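Local coordinates for protein PAN2-PAN3 deadenylation complex catalytic subunit pan2 (Neurospora crassa, PDB 4CZX) that probably shortens mRNA poly(A) tails as catalytic subunit of the Pan2-Pan3 deadenylase, this chain being its N-terminal WD40 domain, at residues 22-27 with 46-51; 70-75 with 89-94; 204-209 with 247-252; 240-245 with 267-272; 282-287 with 312-317. All blocks are in the same frame, centred on the assembly; numbering follows the deposited sequence.

Contact 1: 22-27 with 46-51; sequences HPDYHA and TQKGFA
Asp-24 and Lys-48 approach to 6.3 Å between CA atoms where two type I beta turns meet, one from His-22 to Tyr-25 and the other from Thr-46 to Gly-49. The Asp-24 carboxylate is gripped at both oxygens. Thr-46 OG1 donates to Asp-24 OD2 from its anti side over 2.6 Å, while Lys-48 NZ makes a salt bridge of 2.9 Å to Asp-24 OD1 from above the carboxylate plane. With chi1 at 78°, Thr-46 OG1 lies between its own N and carbonyl carbon and also accepts from the backbone N of Lys-48, an ST turn, and of Phe-50. Ala-27 CB packs against the lysine chain where it bends at chi3, 3.6 Å from Lys-48 CD. Next to this polar cluster, His-22 points its edge at the face of Phe-50, planes at 83° and centroids 4.7 Å apart; the N-H of Asp-24, bonded to His-22 ND1 near the ring plane, steadies that ring. One water links Asp-24 O to Gln-47 N. Arg-66 is a second partner of Asp-24, and Glu-70 of Lys-48. The loop between strands 10-16 and 32-35 is thus fastened to the hairpin turn joining strands 41-45 and 50-55, in the predicted first WD repeat.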
# COMPACT_ATOMS: atom_id res chain seq x y z
N HIS A 22 -4.52 1.38 -18.73
CA HIS A 22 -4.21 2.66 -18.11
C HIS A 22 -5.18 2.92 -16.95
O HIS A 22 -6.37 2.63 -17.07
CB HIS A 22 -4.30 3.80 -19.15
CG HIS A 22 -3.73 5.10 -18.68
ND1 HIS A 22 -4.41 5.94 -17.81
CD2 HIS A 22 -2.55 5.72 -18.95
CE1 HIS A 22 -3.67 7.01 -17.58
NE2 HIS A 22 -2.54 6.90 -18.25
N PRO A 23 -4.69 3.47 -15.84
CA PRO A 23 -5.57 3.70 -14.69
C PRO A 23 -6.75 4.64 -14.96
O PRO A 23 -7.71 4.61 -14.19
CB PRO A 23 -4.63 4.31 -13.64
CG PRO A 23 -3.43 4.78 -14.41
CD PRO A 23 -3.29 3.84 -15.55
N ASP A 24 -6.68 5.44 -16.02
CA ASP A 24 -7.75 6.38 -16.32
C ASP A 24 -8.68 5.91 -17.43
O ASP A 24 -9.60 6.63 -17.82
CB ASP A 24 -7.18 7.75 -16.70
CG ASP A 24 -6.39 8.39 -15.56
OD1 ASP A 24 -6.40 7.84 -14.44
OD2 ASP A 24 -5.77 9.45 -15.80
N TYR A 25 -8.46 4.70 -17.93
CA TYR A 25 -9.28 4.18 -19.04
C TYR A 25 -10.80 4.29 -18.81
O TYR A 25 -11.57 4.71 -19.69
CB TYR A 25 -8.90 2.72 -19.30
CG TYR A 25 -9.65 2.07 -20.42
CD1 TYR A 25 -9.42 2.42 -21.74
CD2 TYR A 25 -10.60 1.06 -20.17
CE1 TYR A 25 -10.09 1.82 -22.78
CE2 TYR A 25 -11.28 0.45 -21.20
CZ TYR A 25 -11.02 0.84 -22.51
OH TYR A 25 -11.68 0.24 -23.55
N HIS A 26 -11.23 3.92 -17.61
CA HIS A 26 -12.64 3.91 -17.18
C HIS A 26 -13.30 5.28 -17.28
O HIS A 26 -14.52 5.40 -17.34
CB HIS A 26 -12.74 3.43 -15.73
CG HIS A 26 -12.22 4.43 -14.74
ND1 HIS A 26 -10.88 4.57 -14.45
CD2 HIS A 26 -12.87 5.36 -13.99
CE1 HIS A 26 -10.72 5.54 -13.56
NE2 HIS A 26 -11.91 6.03 -13.26
N ALA A 27 -12.47 6.31 -17.22
CA ALA A 27 -12.98 7.68 -17.14
C ALA A 27 -13.26 8.30 -18.51
O ALA A 27 -13.87 9.36 -18.60
CB ALA A 27 -12.00 8.56 -16.35
N THR A 46 -5.79 12.90 -20.33
CA THR A 46 -6.91 12.03 -19.94
C THR A 46 -7.95 12.75 -19.10
O THR A 46 -7.71 13.85 -18.60
CB THR A 46 -6.45 10.77 -19.11
OG1 THR A 46 -6.19 11.16 -17.75
CG2 THR A 46 -5.21 10.10 -19.71
N GLN A 47 -9.08 12.09 -18.88
CA GLN A 47 -10.19 12.67 -18.14
C GLN A 47 -9.91 12.81 -16.65
O GLN A 47 -10.74 13.33 -15.91
CB GLN A 47 -11.47 11.83 -18.36
CG GLN A 47 -11.93 11.75 -19.82
CD GLN A 47 -12.34 13.10 -20.35
OE1 GLN A 47 -12.77 13.96 -19.59
NE2 GLN A 47 -12.20 13.30 -21.67
N LYS A 48 -8.75 12.31 -16.20
CA LYS A 48 -8.36 12.41 -14.79
C LYS A 48 -7.01 13.12 -14.64
O LYS A 48 -6.40 13.11 -13.57
CB LYS A 48 -8.31 11.03 -14.13
CG LYS A 48 -9.70 10.39 -13.93
CD LYS A 48 -9.58 8.88 -13.73
CE LYS A 48 -8.97 8.52 -12.38
NZ LYS A 48 -8.30 7.17 -12.36
N GLY A 49 -6.54 13.72 -15.72
CA GLY A 49 -5.33 14.53 -15.61
C GLY A 49 -4.00 13.85 -15.89
O GLY A 49 -2.95 14.42 -15.59
N PHE A 50 -4.00 12.66 -16.47
CA PHE A 50 -2.72 12.12 -16.94
C PHE A 50 -2.30 12.84 -18.23
O PHE A 50 -3.13 13.09 -19.11
CB PHE A 50 -2.78 10.61 -17.18
CG PHE A 50 -1.79 9.83 -16.37
CD1 PHE A 50 -0.47 9.73 -16.78
CD2 PHE A 50 -2.19 9.20 -15.21
CE1 PHE A 50 0.45 9.01 -16.02
CE2 PHE A 50 -1.28 8.48 -14.44
CZ PHE A 50 0.04 8.38 -14.85
N ALA A 51 -1.02 13.17 -18.32
CA ALA A 51 -0.42 13.69 -19.54
C ALA A 51 0.50 12.63 -20.12
O ALA A 51 1.36 12.09 -19.41
CB ALA A 51 0.38 14.96 -19.26
O HOH W 1 -9.56 9.10 -19.31

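Contact 2: 70-75 with 89-94; sequences ETDGPL and GSRSVY. With PO4 (phosphate ion), chain D.
Asp-72 lays its carboxylate against the aliphatic root of Arg-91, with OD2 3.5 Å from Arg-91 CB and OD1 3.7 Å from Arg-91 CG. The carboxylate and guanidinium planes are 32° apart, yet their charged atoms do not meet. The arginine chain bends at chi2 (-64°) and chi3, and its guanidinium reaches a phosphate ion, probably from the crystallisation liquor: its O1 sits at the guanidinium edge, near the plane, and accepts from Arg-91 NH2 at 3.2 Å. Arg-107 binds the same phosphate and forms a salt bridge with Asp-72 OD2, while Arg-91 NE is held by the carbonyl of Met-111. In the predicted second WD repeat of this propeller, the loop leading into strand 77-80 here meets the turn between strands 85-88 and 93-96. Two waters carry the polar links across. One donates to Asp-72 OD2 (2.7 Å), accepts from Arg-91 N and hydrogen-bonds to Ser-92 OG. The other donates to both Asp-72 O and Pro-74 O and accepts from Ser-90 N at 2.9 Å.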
# COMPACT_ATOMS: atom_id res chain seq x y z
N GLU A 70 -6.29 13.25 -9.19
CA GLU A 70 -7.21 12.68 -10.19
C GLU A 70 -8.66 13.11 -9.98
O GLU A 70 -9.45 13.10 -10.92
CB GLU A 70 -7.11 11.16 -10.22
CG GLU A 70 -7.59 10.45 -8.98
CD GLU A 70 -6.99 9.07 -8.87
OE1 GLU A 70 -7.41 8.17 -9.63
OE2 GLU A 70 -6.08 8.88 -8.04
N THR A 71 -9.01 13.51 -8.76
CA THR A 71 -10.34 14.05 -8.48
C THR A 71 -10.59 15.43 -9.11
O THR A 71 -11.73 15.90 -9.17
CB THR A 71 -10.57 14.14 -6.96
OG1 THR A 71 -9.44 14.77 -6.34
CG2 THR A 71 -10.73 12.75 -6.40
N ASP A 72 -9.53 16.07 -9.59
CA ASP A 72 -9.65 17.36 -10.28
C ASP A 72 -10.27 17.22 -11.66
O ASP A 72 -10.74 18.20 -12.23
CB ASP A 72 -8.29 18.04 -10.42
CG ASP A 72 -7.85 18.76 -9.16
OD1 ASP A 72 -8.52 18.62 -8.10
OD2 ASP A 72 -6.82 19.46 -9.21
N GLY A 73 -10.26 16.02 -12.21
CA GLY A 73 -10.91 15.80 -13.50
C GLY A 73 -9.99 15.92 -14.71
O GLY A 73 -8.80 15.60 -14.64
N PRO A 74 -10.54 16.39 -15.84
CA PRO A 74 -9.81 16.33 -17.11
C PRO A 74 -8.62 17.27 -17.21
O PRO A 74 -8.62 18.34 -16.60
CB PRO A 74 -10.88 16.73 -18.15
CG PRO A 74 -11.95 17.41 -17.38
CD PRO A 74 -11.95 16.75 -16.03
N LEU A 75 -7.63 16.86 -17.98
CA LEU A 75 -6.56 17.75 -18.38
C LEU A 75 -7.19 18.65 -19.44
O LEU A 75 -7.64 18.15 -20.46
CB LEU A 75 -5.35 16.97 -18.92
CG LEU A 75 -3.98 17.62 -18.75
CD1 LEU A 75 -2.86 16.68 -19.22
CD2 LEU A 75 -3.92 18.94 -19.52
N GLY A 89 -5.68 22.32 -15.32
CA GLY A 89 -6.82 21.56 -14.83
C GLY A 89 -7.80 22.55 -14.24
O GLY A 89 -7.49 23.74 -14.12
N SER A 90 -8.99 22.07 -13.85
CA SER A 90 -10.00 22.96 -13.30
C SER A 90 -9.57 23.69 -12.03
O SER A 90 -10.06 24.79 -11.76
CB SER A 90 -11.29 22.18 -13.01
OG SER A 90 -12.02 22.03 -14.21
N ARG A 91 -8.68 23.07 -11.25
CA ARG A 91 -8.35 23.59 -9.92
C ARG A 91 -6.91 24.08 -9.79
O ARG A 91 -6.50 24.57 -8.73
CB ARG A 91 -8.59 22.50 -8.85
CG ARG A 91 -10.03 21.96 -8.80
CD ARG A 91 -11.02 23.05 -8.39
NE ARG A 91 -10.51 23.79 -7.24
CZ ARG A 91 -10.60 23.38 -5.98
NH1 ARG A 91 -11.21 22.24 -5.69
NH2 ARG A 91 -10.08 24.12 -5.00
N SER A 92 -6.13 23.96 -10.86
CA SER A 92 -4.71 24.24 -10.75
C SER A 92 -4.01 24.38 -12.09
O SER A 92 -4.55 23.99 -13.13
CB SER A 92 -4.02 23.13 -9.94
OG SER A 92 -4.01 21.92 -10.69
N VAL A 93 -2.80 24.94 -12.04
CA VAL A 93 -1.95 25.04 -13.21
C VAL A 93 -0.62 24.40 -12.81
O VAL A 93 -0.12 24.65 -11.72
CB VAL A 93 -1.75 26.50 -13.66
CG1 VAL A 93 -0.92 26.57 -14.94
CG2 VAL A 93 -3.10 27.19 -13.85
N TYR A 94 -0.08 23.58 -13.69
CA TYR A 94 1.13 22.81 -13.39
C TYR A 94 2.14 23.02 -14.50
O TYR A 94 1.77 23.09 -15.67
CB TYR A 94 0.78 21.32 -13.26
CG TYR A 94 1.95 20.43 -12.89
CD1 TYR A 94 2.59 20.57 -11.66
CD2 TYR A 94 2.39 19.44 -13.76
CE1 TYR A 94 3.66 19.75 -11.30
CE2 TYR A 94 3.47 18.61 -13.40
CZ TYR A 94 4.09 18.77 -12.18
OH TYR A 94 5.15 17.95 -11.84
P PO4 D . -8.51 21.66 -2.32
O1 PO4 D . -9.66 22.63 -2.16
O2 PO4 D . -8.91 20.59 -3.32
O3 PO4 D . -7.29 22.40 -2.81
O4 PO4 D . -8.19 21.02 -0.99
O HOH W 2 -10.06 19.53 -14.60
O HOH W 3 -6.47 20.88 -11.46

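Contact 3: 204-209 with 247-252; sequences FIVTCG and AHVRMH
Ala-247 meets Cys-208 through its carbonyl, Ala-247 O lying 3.5 Å from Cys-208 CB, at the seam between two neighbouring blades of the beta-propeller. Strands 204-209 and 248-251 belong to different sheets and run nearly antiparallel (170°), joined mainly by side chains, with no hydrogen bond between the two segments. Ala-247 and His-248 both face Val-262 in a classic beta bulge, and His-248 C comes 3.5 Å from Cys-208 SG. Val-249 then turns in: its CB touches the same sulfur, and its CG1, between N and the carbonyl carbon at chi1 67°, packs 3.8 Å from Val-206 CG2. Arg-250 points away, donating from NH1 to the carbonyl of Val-249 and forming salt bridges with Asp-197 and Asp-294. Met-251 turns in again, its backbone N bonded to Asp-199. Bent at chi2 and chi3, its chain rests SD on Val-206 CG2 at 3.9 Å, crosses Phe-204 at about a right angle, and ends with Met-251 CE 4.0 Å from Phe-204 CD2.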
# COMPACT_ATOMS: atom_id res chain seq x y z
N PHE A 204 -6.56 36.38 -38.51
CA PHE A 204 -7.89 35.78 -38.48
C PHE A 204 -8.27 35.12 -37.16
O PHE A 204 -7.41 34.65 -36.42
CB PHE A 204 -8.03 34.71 -39.57
CG PHE A 204 -7.79 35.22 -40.96
CD1 PHE A 204 -8.80 35.84 -41.68
CD2 PHE A 204 -6.55 35.07 -41.56
CE1 PHE A 204 -8.57 36.31 -42.97
CE2 PHE A 204 -6.31 35.54 -42.85
CZ PHE A 204 -7.33 36.15 -43.55
N ILE A 205 -9.57 35.09 -36.88
CA ILE A 205 -10.14 34.12 -35.95
C ILE A 205 -11.03 33.15 -36.72
O ILE A 205 -11.75 33.56 -37.64
CB ILE A 205 -10.99 34.76 -34.85
CG1 ILE A 205 -10.32 36.02 -34.30
CG2 ILE A 205 -11.29 33.73 -33.74
CD1 ILE A 205 -11.19 36.75 -33.28
N VAL A 206 -10.98 31.87 -36.35
CA VAL A 206 -11.89 30.89 -36.91
C VAL A 206 -12.50 30.06 -35.77
O VAL A 206 -11.82 29.70 -34.81
CB VAL A 206 -11.20 29.96 -37.94
CG1 VAL A 206 -11.02 30.67 -39.27
CG2 VAL A 206 -9.87 29.42 -37.39
N THR A 207 -13.80 29.78 -35.86
CA THR A 207 -14.45 29.00 -34.81
C THR A 207 -15.39 27.96 -35.37
O THR A 207 -15.92 28.10 -36.48
CB THR A 207 -15.27 29.88 -33.83
OG1 THR A 207 -16.34 30.52 -34.54
CG2 THR A 207 -14.39 30.92 -33.14
N CYS A 208 -15.59 26.91 -34.57
CA CYS A 208 -16.64 25.92 -34.79
C CYS A 208 -17.58 25.94 -33.60
O CYS A 208 -17.15 26.18 -32.48
CB CYS A 208 -16.04 24.52 -34.96
SG CYS A 208 -14.86 24.37 -36.30
N GLY A 209 -18.87 25.69 -33.81
CA GLY A 209 -19.78 25.70 -32.69
C GLY A 209 -21.19 25.37 -33.12
O GLY A 209 -21.39 24.82 -34.21
N ALA A 247 -16.54 20.67 -36.78
CA ALA A 247 -16.31 20.34 -35.38
C ALA A 247 -15.02 20.97 -34.87
O ALA A 247 -14.96 21.45 -33.73
CB ALA A 247 -16.28 18.83 -35.20
N HIS A 248 -13.98 20.95 -35.70
CA HIS A 248 -12.68 21.51 -35.32
C HIS A 248 -12.04 22.27 -36.47
O HIS A 248 -12.34 22.02 -37.65
CB HIS A 248 -11.73 20.41 -34.84
CG HIS A 248 -12.34 19.56 -33.77
ND1 HIS A 248 -12.41 19.96 -32.45
CD2 HIS A 248 -12.94 18.35 -33.83
CE1 HIS A 248 -13.04 19.03 -31.75
NE2 HIS A 248 -13.37 18.04 -32.56
N VAL A 249 -11.16 23.20 -36.10
CA VAL A 249 -10.48 24.02 -37.07
C VAL A 249 -9.12 24.47 -36.54
O VAL A 249 -8.95 24.75 -35.35
CB VAL A 249 -11.33 25.27 -37.46
CG1 VAL A 249 -11.48 26.22 -36.27
CG2 VAL A 249 -10.75 25.97 -38.68
N ARG A 250 -8.14 24.48 -37.44
CA ARG A 250 -6.83 25.04 -37.15
C ARG A 250 -6.39 25.87 -38.34
O ARG A 250 -6.60 25.47 -39.49
CB ARG A 250 -5.80 23.95 -36.88
CG ARG A 250 -5.96 23.23 -35.55
CD ARG A 250 -5.64 24.15 -34.39
NE ARG A 250 -5.71 23.45 -33.09
CZ ARG A 250 -6.75 23.52 -32.27
NH1 ARG A 250 -7.84 24.21 -32.59
NH2 ARG A 250 -6.70 22.87 -31.11
N MET A 251 -5.77 27.02 -38.06
CA MET A 251 -5.11 27.79 -39.11
C MET A 251 -3.86 27.04 -39.54
O MET A 251 -3.14 26.48 -38.70
CB MET A 251 -4.74 29.19 -38.63
CG MET A 251 -5.93 30.07 -38.33
SD MET A 251 -6.96 30.35 -39.79
CE MET A 251 -5.85 31.22 -40.90
N HIS A 252 -3.61 27.00 -40.84
CA HIS A 252 -2.41 26.40 -41.38
C HIS A 252 -1.23 27.32 -41.08
O HIS A 252 -1.28 28.50 -41.42
CB HIS A 252 -2.55 26.15 -42.88
CG HIS A 252 -1.61 25.13 -43.42
ND1 HIS A 252 -0.25 25.34 -43.51
CD2 HIS A 252 -1.83 23.88 -43.90
CE1 HIS A 252 0.33 24.27 -44.01
NE2 HIS A 252 -0.61 23.37 -44.26

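Contact 4: 240-245 with 267-272; sequences VPFAPL and QIHVTD
Phe-242 and His-269 meet in an edge-to-face pair at the outer part of the seam between two propeller blades, where the end of strand 235-241 and the turn after it run against strand 267-272 of the next sheet. The two touching stretches point 167° apart, and no hydrogen bond joins them.

The aromatic contact comes first. Phe-242 CE1 stands over one face of the His-269 imidazole, offset toward the rim and 3.3 Å from His-269 CG, with the ring planes at 73° and centroids 4.6 Å apart. Within its own segment, Phe-242 has Pro-244 CD over the centre of one face, 4.1 Å above the plane, because a type I turn from Phe-242 to Leu-245 folds the proline back over the ring.

Polar bonds fix the partners rather than bridge them. His-269 NE2 donates to Gln-267 OE1 over 2.9 Å, near the plane of the imidazole, and so limits the rotation of that ring. Asn-263 ties both sides, binding the carbonyl of Pro-244 and the backbone N of Gln-267.

The remaining contacts are van der Waals. Val-240 CG1 and Thr-271 CG2 meet tip to tip at 4.1 Å. Gln-267, its CG anti to the backbone N (chi1 176°) and its chain extended beyond, crosses Pro-244 at about a right angle, with Pro-244 CG 3.4 Å from Gln-267 OE1.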
# COMPACT_ATOMS: atom_id res chain seq x y z
N VAL A 240 -17.01 30.08 -43.83
CA VAL A 240 -16.59 29.01 -44.73
C VAL A 240 -17.60 27.87 -44.70
O VAL A 240 -17.74 27.19 -43.67
CB VAL A 240 -15.19 28.48 -44.38
CG1 VAL A 240 -14.82 27.31 -45.28
CG2 VAL A 240 -14.16 29.59 -44.49
N PRO A 241 -18.29 27.64 -45.82
CA PRO A 241 -19.28 26.56 -45.90
C PRO A 241 -18.64 25.21 -45.67
O PRO A 241 -17.59 24.91 -46.24
CB PRO A 241 -19.81 26.67 -47.34
CG PRO A 241 -19.45 28.07 -47.78
CD PRO A 241 -18.17 28.38 -47.09
N PHE A 242 -19.26 24.39 -44.82
CA PHE A 242 -18.71 23.09 -44.50
C PHE A 242 -19.86 22.12 -44.19
O PHE A 242 -20.18 21.86 -43.03
CB PHE A 242 -17.74 23.19 -43.32
CG PHE A 242 -16.91 21.96 -43.11
CD1 PHE A 242 -15.85 21.67 -43.96
CD2 PHE A 242 -17.18 21.10 -42.07
CE1 PHE A 242 -15.08 20.53 -43.75
CE2 PHE A 242 -16.41 19.97 -41.85
CZ PHE A 242 -15.36 19.68 -42.69
N ALA A 243 -20.48 21.61 -45.26
CA ALA A 243 -21.65 20.73 -45.16
C ALA A 243 -21.47 19.50 -44.26
O ALA A 243 -22.44 19.08 -43.62
CB ALA A 243 -22.06 20.27 -46.56
N PRO A 244 -20.26 18.91 -44.19
CA PRO A 244 -20.14 17.79 -43.23
C PRO A 244 -20.27 18.17 -41.75
O PRO A 244 -20.16 17.27 -40.93
CB PRO A 244 -18.74 17.25 -43.51
CG PRO A 244 -18.46 17.64 -44.93
CD PRO A 244 -19.09 18.98 -45.08
N LEU A 245 -20.53 19.45 -41.45
CA LEU A 245 -20.63 20.00 -40.08
C LEU A 245 -19.26 20.17 -39.44
O LEU A 245 -18.54 19.20 -39.22
CB LEU A 245 -21.51 19.13 -39.18
CG LEU A 245 -22.90 18.90 -39.76
CD1 LEU A 245 -23.77 18.18 -38.75
CD2 LEU A 245 -23.51 20.23 -40.22
N GLN A 267 -13.57 13.62 -41.76
CA GLN A 267 -13.42 14.28 -43.05
C GLN A 267 -12.78 15.64 -42.86
O GLN A 267 -13.18 16.41 -41.98
CB GLN A 267 -14.77 14.43 -43.76
CG GLN A 267 -14.67 15.20 -45.07
CD GLN A 267 -15.98 15.27 -45.82
OE1 GLN A 267 -16.10 16.00 -46.80
NE2 GLN A 267 -16.97 14.49 -45.37
N ILE A 268 -11.77 15.94 -43.67
CA ILE A 268 -10.99 17.16 -43.52
C ILE A 268 -10.97 17.98 -44.82
O ILE A 268 -10.77 17.43 -45.90
CB ILE A 268 -9.54 16.85 -43.11
CG1 ILE A 268 -9.51 16.15 -41.75
CG2 ILE A 268 -8.70 18.11 -43.08
CD1 ILE A 268 -8.12 15.76 -41.32
N HIS A 269 -11.22 19.28 -44.70
CA HIS A 269 -11.04 20.20 -45.81
C HIS A 269 -9.90 21.16 -45.51
O HIS A 269 -9.85 21.73 -44.41
CB HIS A 269 -12.31 21.01 -46.10
CG HIS A 269 -13.46 20.19 -46.60
ND1 HIS A 269 -14.58 20.76 -47.16
CD2 HIS A 269 -13.67 18.86 -46.61
CE1 HIS A 269 -15.43 19.81 -47.51
NE2 HIS A 269 -14.90 18.65 -47.18
N VAL A 270 -9.00 21.33 -46.46
CA VAL A 270 -7.96 22.34 -46.35
C VAL A 270 -8.40 23.46 -47.27
O VAL A 270 -8.41 23.30 -48.50
CB VAL A 270 -6.57 21.81 -46.74
CG1 VAL A 270 -5.52 22.90 -46.58
CG2 VAL A 270 -6.21 20.61 -45.87
N THR A 271 -8.81 24.58 -46.69
CA THR A 271 -9.55 25.59 -47.44
C THR A 271 -8.99 26.99 -47.28
O THR A 271 -8.79 27.47 -46.16
CB THR A 271 -11.03 25.64 -47.01
OG1 THR A 271 -11.59 24.32 -47.09
CG2 THR A 271 -11.82 26.59 -47.91
N ASP A 272 -8.75 27.66 -48.40
CA ASP A 272 -8.33 29.05 -48.34
C ASP A 272 -9.50 29.91 -47.91
O ASP A 272 -10.56 29.89 -48.52
CB ASP A 272 -7.80 29.54 -49.69
CG ASP A 272 -7.41 31.00 -49.64
OD1 ASP A 272 -8.31 31.85 -49.77
OD2 ASP A 272 -6.21 31.30 -49.45

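Contact 5: 282-287 with 312-317; sequences CYTQPQ and YVWGSP
Thr-284 sets its methyl squarely on the indole of Trp-314 in a CH-pi contact: CG2 is 3.5 Å from the centroid of the five-membered ring and only 6° off its normal. This is the seam of the propeller where the blade that contains strand 279-283 meets the blade of strand 310-315, which strand 10-16, from near the N-terminus, completes. Trp-9 stacks with Trp-314 and donates to the carbonyl of Tyr-283, whose O also lies over a face of the indole, 3.8 Å from Trp-314 CZ3. Of the looser contacts, Gln-285 crosses the indole at about a right angle, CG 4.1 Å from Trp-314 CZ2, and Pro-286 CB lies 4.2 Å from Tyr-312 CE1. Two polar links fasten the segments. The first runs through a water at the indole edge, in its plane, and over the rim of one Tyr-312 face; it accepts from Trp-314 NE1 at 2.8 Å and from Gln-285 N. The second is direct: Gln-287 N donates to Tyr-312 OH over 3.0 Å, with an N-H...O angle of 150°.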
# COMPACT_ATOMS: atom_id res chain seq x y z
N CYS A 282 -9.78 15.45 -47.93
CA CYS A 282 -9.26 14.14 -47.61
C CYS A 282 -10.07 13.49 -46.49
O CYS A 282 -10.87 14.13 -45.81
CB CYS A 282 -7.78 14.21 -47.24
SG CYS A 282 -7.43 15.28 -45.84
N TYR A 283 -9.85 12.20 -46.32
CA TYR A 283 -10.58 11.45 -45.32
C TYR A 283 -9.60 10.72 -44.43
O TYR A 283 -8.49 10.37 -44.85
CB TYR A 283 -11.55 10.47 -45.98
CG TYR A 283 -12.58 11.13 -46.87
CD1 TYR A 283 -13.74 11.66 -46.34
CD2 TYR A 283 -12.39 11.21 -48.25
CE1 TYR A 283 -14.69 12.26 -47.15
CE2 TYR A 283 -13.33 11.80 -49.06
CZ TYR A 283 -14.48 12.33 -48.51
OH TYR A 283 -15.41 12.93 -49.32
N THR A 284 -9.99 10.54 -43.18
CA THR A 284 -9.23 9.73 -42.24
C THR A 284 -10.15 8.58 -41.83
O THR A 284 -11.32 8.57 -42.19
CB THR A 284 -8.77 10.54 -41.02
OG1 THR A 284 -9.90 11.12 -40.37
CG2 THR A 284 -7.82 11.66 -41.46
N GLN A 285 -9.63 7.60 -41.10
CA GLN A 285 -10.46 6.45 -40.76
C GLN A 285 -10.57 6.27 -39.26
O GLN A 285 -10.12 5.26 -38.73
CB GLN A 285 -9.90 5.17 -41.37
CG GLN A 285 -9.23 5.36 -42.72
CD GLN A 285 -10.19 5.86 -43.78
OE1 GLN A 285 -11.40 5.66 -43.68
NE2 GLN A 285 -9.64 6.50 -44.81
N PRO A 286 -11.15 7.26 -38.57
CA PRO A 286 -11.21 7.10 -37.11
C PRO A 286 -12.14 5.95 -36.73
O PRO A 286 -13.15 5.73 -37.40
CB PRO A 286 -11.76 8.45 -36.63
CG PRO A 286 -12.55 8.98 -37.78
CD PRO A 286 -11.90 8.44 -39.04
N GLN A 287 -11.79 5.20 -35.70
CA GLN A 287 -12.65 4.13 -35.23
C GLN A 287 -13.93 4.73 -34.66
O GLN A 287 -15.03 4.25 -34.92
CB GLN A 287 -11.94 3.27 -34.18
CG GLN A 287 -12.79 2.12 -33.66
CD GLN A 287 -12.11 1.29 -32.59
OE1 GLN A 287 -11.03 1.64 -32.10
NE2 GLN A 287 -12.73 0.17 -32.23
N TYR A 312 -4.61 9.54 -33.79
CA TYR A 312 -3.98 9.26 -35.07
C TYR A 312 -3.14 10.43 -35.52
O TYR A 312 -3.48 11.58 -35.26
CB TYR A 312 -5.02 8.97 -36.15
CG TYR A 312 -6.03 7.91 -35.83
CD1 TYR A 312 -7.19 8.22 -35.13
CD2 TYR A 312 -5.86 6.61 -36.27
CE1 TYR A 312 -8.13 7.25 -34.85
CE2 TYR A 312 -6.80 5.63 -36.00
CZ TYR A 312 -7.94 5.96 -35.28
OH TYR A 312 -8.87 4.99 -35.00
N VAL A 313 -2.04 10.14 -36.21
CA VAL A 313 -1.31 11.19 -36.92
C VAL A 313 -1.37 10.89 -38.41
O VAL A 313 -1.07 9.78 -38.84
CB VAL A 313 0.15 11.29 -36.47
CG1 VAL A 313 0.97 12.14 -37.45
CG2 VAL A 313 0.22 11.88 -35.08
N TRP A 314 -1.80 11.89 -39.18
CA TRP A 314 -1.88 11.79 -40.63
C TRP A 314 -0.97 12.82 -41.27
O TRP A 314 -0.64 13.84 -40.65
CB TRP A 314 -3.32 11.99 -41.11
CG TRP A 314 -4.23 10.80 -40.90
CD1 TRP A 314 -4.76 10.37 -39.72
CD2 TRP A 314 -4.72 9.91 -41.90
NE1 TRP A 314 -5.55 9.26 -39.92
CE2 TRP A 314 -5.54 8.96 -41.26
CE3 TRP A 314 -4.55 9.82 -43.29
CZ2 TRP A 314 -6.18 7.93 -41.95
CZ3 TRP A 314 -5.19 8.80 -43.98
CH2 TRP A 314 -5.99 7.87 -43.31
N GLY A 315 -0.56 12.55 -42.50
CA GLY A 315 0.32 13.44 -43.22
C GLY A 315 0.94 12.73 -44.41
O GLY A 315 0.50 11.65 -44.79
N SER A 316 1.95 13.36 -45.00
CA SER A 316 2.65 12.78 -46.14
C SER A 316 3.59 11.64 -45.74
O SER A 316 4.25 11.70 -44.70
CB SER A 316 3.45 13.86 -46.87
OG SER A 316 4.33 13.27 -47.81
N PRO A 317 3.66 10.59 -46.57
CA PRO A 317 4.61 9.49 -46.37
C PRO A 317 6.05 9.97 -46.48
O PRO A 317 6.97 9.27 -46.05
CB PRO A 317 4.27 8.51 -47.50
CG PRO A 317 2.91 8.88 -47.96
CD PRO A 317 2.78 10.35 -47.73
O HOH W 4 -7.29 7.31 -39.00

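Contacts 1 and 2 follow each other round the propeller, their centres about 12 Å apart, and touch directly: Lys-48 NZ forms a salt bridge of 3.0 Å with Glu-70 OE1, and Thr-46 O lies 3.1 Å from Leu-75 N. Contacts 3 and 4, with centres about 10 Å apart, alternate along the chain and join the same two blades, contact 3 nearer the centre of the chain and contact 4 further out. Contact 5 lies on the next seam, about 16 Å from contact 4 between centres, and shares its sheet, where Ile-268 N meets Cys-282 O at 2.9 Å. The metal-dependent exonuclease domain is not part of this chain.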